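Local coordinates for protein ML032222a iGluR (Mnemiopsis leidyi, PDB 4YKI) that binds glycine through the ligand-binding domain of an ionotropic glutamate receptor subunit that forms glycine-activated ion channels, at the interface of chains A and B. Sequence-based numbering; all coordinates share one arbitrary frame. Chains: chain A/B, ML032222a iGluR.

Contacts 1 and 2 lie side by side in one two-fold interface, the centres of their C-alpha atoms about 12 Å apart. Helix 225-238 joins them: in chain B it gives residues 230, 233 and 237 to contact 1, and residue 236, from both chains, to contact 2. Contact 1 is an off-axis patch with a twin where the chains are exchanged, whereas contact 2 straddles the two-fold. The interface thus pairs a patch of apolar, water-bridged and direct hydrogen-bond contacts with an acidic, arginine-flanked centre where magnesium binds, probably between the chains, consistent with the back-to-back pairing known for ligand-binding domains of this family.

Contact 1: the interface of chains A and B. Residues chain A 94-96, 99, 104; chain B 230, 233, 237.
A:Lys99 lies across B:Leu233 and B:Ser230 of helix 225-238 in what looks like the back-to-back dimer interface of ionotropic glutamate receptor ligand-binding domains. Its CB packs on methyl CD2 of B:Leu233 at 3.8 Å. The first torsion, 178°, sets CG opposite the backbone nitrogen and brings it to within 3.4 Å of the B:Ser230 hydroxyl OG. The chain then bends (chi2 87°), and CD lies 3.9 Å from both B:Ser230 OG and B:Leu233 CD2. Further bends beyond CD turn the terminal amino nitrogen NZ to water 1, 2.9 Å away. This water also touches B:Ser230 OG, a bridge between the lysine tip and the serine.

B:Leu233 forks against chain A. While CD2 faces A:Lys99, CD1 rests by A:Thr94, 4.0 Å from its CB, and the leucine and threonine side chains meet at a slant. A:Thr94 in turn lays CG2 over the centre of the A:Tyr104 ring, whose hydroxyl OH accepts a hydrogen bond from A:Asn95 N at 3.2 Å, which may steady the loop running into helix 96-99.

At the start of that helix, B:Glu237 stretches its extended side chain across and takes the backbone N-H of A:Ser96 on OE1, 2.9 Å from N. The N-H comes to the syn side of the carboxylate, 24° from its plane. This is a short helix start, whose N-H groups may favour a negative charge slightly. Water 3 links OE1 to the A:Thr94 carbonyl O, and water 2 joins A:Ser96 OG to the B:Ser230 carbonyl O.

Contact 2: the interface of chains A and B. Residues chain A 107, 110, 213, 236; chain B 107, 110, 213, 236.
A:Asp110 and B:Asp110 meet across the two-fold between two ionotropic glutamate receptor ligand-binding domains. Asp110 and Glu213 ligate magnesium, and the way their oxygens converge from both chains suggests one shared ion, which may come from the crystallisation medium. A bound magnesium would account for the crowding of acidic groups: the aspartate OD1 atoms of A:Asp110 and B:Asp110 are 3.0 Å apart, and OE2 of A:Glu213 is 3.1 Å from OE2 of B:Glu213. The aspartate carboxylates stack with planes 19° apart, while the glutamate carboxylates are steeply turned against each other.

Salt bridges surround this acidic cluster. B:Arg236, extended from CG to NE, brings its guanidinium end-on to A:Glu213 and grips the one oxygen OE2 with two nitrogens. NH1 reaches OE2 at 2.9 Å on the anti side of the carboxylate, near its plane; NH2, 3.2 Å from OE2, approaches from above that plane. A bend in the glutamate chain (chi2 -78°) turns its carboxylate toward this grip. NH2 also pairs with A:Asp110 OD1, 3.0 Å away at the guanidinium edge. A:Arg236 mirrors the salt bridges, and the two cations would be expected to offset part of the carboxylate charge.

Two waters bridge the aspartates. Water 4 joins A:Asp110 OD2, at 2.6 Å, to the backbone N of B:Asp110, and water 5 makes the reciprocal link.

Apolar contact is supplied by A:Pro107 and B:Pro107, which point at each other with CG atoms 3.6 Å apart.

Contact 1: the interface of chains A and B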
# COMPACT_ATOMS: atom_id res chain seq x y z
N THR A 94 -9.31 -3.65 -1.89
CA THR A 94 -9.55 -3.61 -0.45
C THR A 94 -10.70 -2.66 -0.11
O THR A 94 -10.67 -1.49 -0.46
CB THR A 94 -8.28 -3.21 0.32
OG1 THR A 94 -7.80 -1.93 -0.13
CG2 THR A 94 -7.19 -4.26 0.15
N ASN A 95 -11.71 -3.19 0.58
CA ASN A 95 -12.77 -2.37 1.14
C ASN A 95 -13.23 -2.95 2.46
O ASN A 95 -13.00 -4.12 2.77
CB ASN A 95 -13.93 -2.09 0.15
CG ASN A 95 -14.72 -3.33 -0.25
OD1 ASN A 95 -15.27 -4.02 0.59
ND2 ASN A 95 -14.86 -3.55 -1.55
N SER A 96 -13.84 -2.10 3.27
CA SER A 96 -14.22 -2.47 4.63
C SER A 96 -15.32 -3.54 4.65
O SER A 96 -15.30 -4.41 5.51
CB SER A 96 -14.67 -1.23 5.41
OG SER A 96 -13.58 -0.34 5.65
N LYS A 99 -13.54 -6.75 4.25
CA LYS A 99 -12.72 -6.99 5.43
C LYS A 99 -13.54 -7.55 6.59
O LYS A 99 -13.02 -8.29 7.41
CB LYS A 99 -12.02 -5.68 5.82
CG LYS A 99 -11.14 -5.72 7.08
CD LYS A 99 -9.69 -6.16 6.82
CE LYS A 99 -9.53 -7.66 6.64
NZ LYS A 99 -10.25 -8.46 7.67
N TYR A 104 -7.16 -9.95 3.85
CA TYR A 104 -6.36 -9.65 2.68
C TYR A 104 -4.91 -10.00 2.95
O TYR A 104 -4.43 -9.93 4.08
CB TYR A 104 -6.46 -8.17 2.34
CG TYR A 104 -7.78 -7.71 1.77
CD1 TYR A 104 -8.07 -7.88 0.43
CD2 TYR A 104 -8.72 -7.06 2.56
CE1 TYR A 104 -9.26 -7.43 -0.11
CE2 TYR A 104 -9.93 -6.61 2.04
CZ TYR A 104 -10.18 -6.80 0.70
OH TYR A 104 -11.35 -6.32 0.17
N SER B 230 -8.29 -3.87 10.40
CA SER B 230 -9.62 -3.44 9.99
C SER B 230 -9.78 -1.93 10.14
O SER B 230 -10.25 -1.23 9.23
CB SER B 230 -10.69 -4.16 10.83
OG SER B 230 -10.83 -5.52 10.44
N LEU B 233 -7.66 0.08 7.62
CA LEU B 233 -8.33 0.05 6.31
C LEU B 233 -9.49 1.05 6.27
O LEU B 233 -9.65 1.80 5.32
CB LEU B 233 -8.76 -1.36 5.98
CG LEU B 233 -9.53 -1.55 4.67
CD1 LEU B 233 -8.91 -0.88 3.46
CD2 LEU B 233 -9.71 -3.05 4.44
N GLU B 237 -10.14 4.20 3.75
CA GLU B 237 -11.36 4.25 2.96
C GLU B 237 -12.18 5.50 3.24
O GLU B 237 -12.82 6.04 2.34
CB GLU B 237 -12.18 2.99 3.24
CG GLU B 237 -13.48 2.90 2.47
CD GLU B 237 -14.12 1.54 2.56
OE1 GLU B 237 -13.49 0.54 2.20
OE2 GLU B 237 -15.28 1.46 3.00
O HOH W 1 -8.63 -7.75 9.91
O HOH W 2 -12.23 -2.11 7.37
O HOH W 3 -11.37 1.00 0.48

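Contact 2: the interface of chains A and B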
# COMPACT_ATOMS: atom_id res chain seq x y z
N PRO A 107 -0.54 -6.06 0.40
CA PRO A 107 -1.02 -5.55 -0.89
C PRO A 107 0.10 -5.30 -1.88
O PRO A 107 1.25 -5.14 -1.47
CB PRO A 107 -1.68 -4.23 -0.52
CG PRO A 107 -0.91 -3.76 0.67
CD PRO A 107 -0.53 -4.99 1.42
N ASP A 110 -1.38 0.30 -5.25
CA ASP A 110 -2.31 1.38 -4.92
C ASP A 110 -3.24 1.60 -6.10
O ASP A 110 -2.82 1.57 -7.26
CB ASP A 110 -1.56 2.71 -4.69
CG ASP A 110 -1.09 2.92 -3.26
OD1 ASP A 110 -1.05 1.98 -2.45
OD2 ASP A 110 -0.73 4.09 -2.97
N GLU A 213 -6.15 -0.54 -2.19
CA GLU A 213 -5.10 -1.44 -2.66
C GLU A 213 -5.71 -2.57 -3.45
O GLU A 213 -6.87 -2.96 -3.22
CB GLU A 213 -4.42 -2.09 -1.45
CG GLU A 213 -3.60 -1.18 -0.60
CD GLU A 213 -2.25 -0.85 -1.19
OE1 GLU A 213 -1.88 -1.40 -2.27
OE2 GLU A 213 -1.56 -0.02 -0.57
N ARG A 236 7.64 -7.43 -3.97
CA ARG A 236 7.62 -5.98 -4.09
C ARG A 236 9.04 -5.41 -3.90
O ARG A 236 9.50 -4.61 -4.69
CB ARG A 236 6.65 -5.37 -3.07
CG ARG A 236 6.37 -3.90 -3.28
CD ARG A 236 5.17 -3.47 -2.45
NE ARG A 236 4.94 -2.03 -2.51
CZ ARG A 236 3.89 -1.43 -1.98
NH1 ARG A 236 2.94 -2.13 -1.37
NH2 ARG A 236 3.78 -0.12 -2.08
N PRO B 107 -1.18 -1.42 5.51
CA PRO B 107 -0.32 -0.24 5.36
C PRO B 107 -1.10 1.02 5.06
O PRO B 107 -2.24 0.94 4.57
CB PRO B 107 0.57 -0.63 4.18
CG PRO B 107 -0.26 -1.51 3.34
CD PRO B 107 -1.14 -2.28 4.31
N ASP B 110 2.32 4.55 0.54
CA ASP B 110 3.39 4.14 -0.36
C ASP B 110 4.57 5.08 -0.18
O ASP B 110 4.40 6.28 -0.02
CB ASP B 110 2.93 4.24 -1.85
CG ASP B 110 2.24 2.98 -2.40
OD1 ASP B 110 1.81 2.11 -1.62
OD2 ASP B 110 2.09 2.93 -3.64
N GLU B 213 5.99 0.34 1.83
CA GLU B 213 4.89 0.96 2.55
C GLU B 213 5.37 1.45 3.90
O GLU B 213 6.33 0.91 4.47
CB GLU B 213 3.83 -0.08 2.87
CG GLU B 213 3.11 -0.63 1.70
CD GLU B 213 2.05 0.30 1.15
OE1 GLU B 213 1.79 1.38 1.74
OE2 GLU B 213 1.43 -0.08 0.12
N ARG B 236 -8.33 4.58 5.90
CA ARG B 236 -7.94 4.87 4.53
C ARG B 236 -9.17 5.10 3.64
O ARG B 236 -9.23 6.07 2.89
CB ARG B 236 -7.09 3.73 3.99
CG ARG B 236 -6.42 4.01 2.69
CD ARG B 236 -5.38 2.95 2.39
NE ARG B 236 -4.83 3.11 1.06
CZ ARG B 236 -3.78 2.44 0.59
NH1 ARG B 236 -3.15 1.55 1.34
NH2 ARG B 236 -3.39 2.64 -0.65
O HOH W 4 -0.36 4.87 -0.48
O HOH W 5 1.43 0.68 -4.87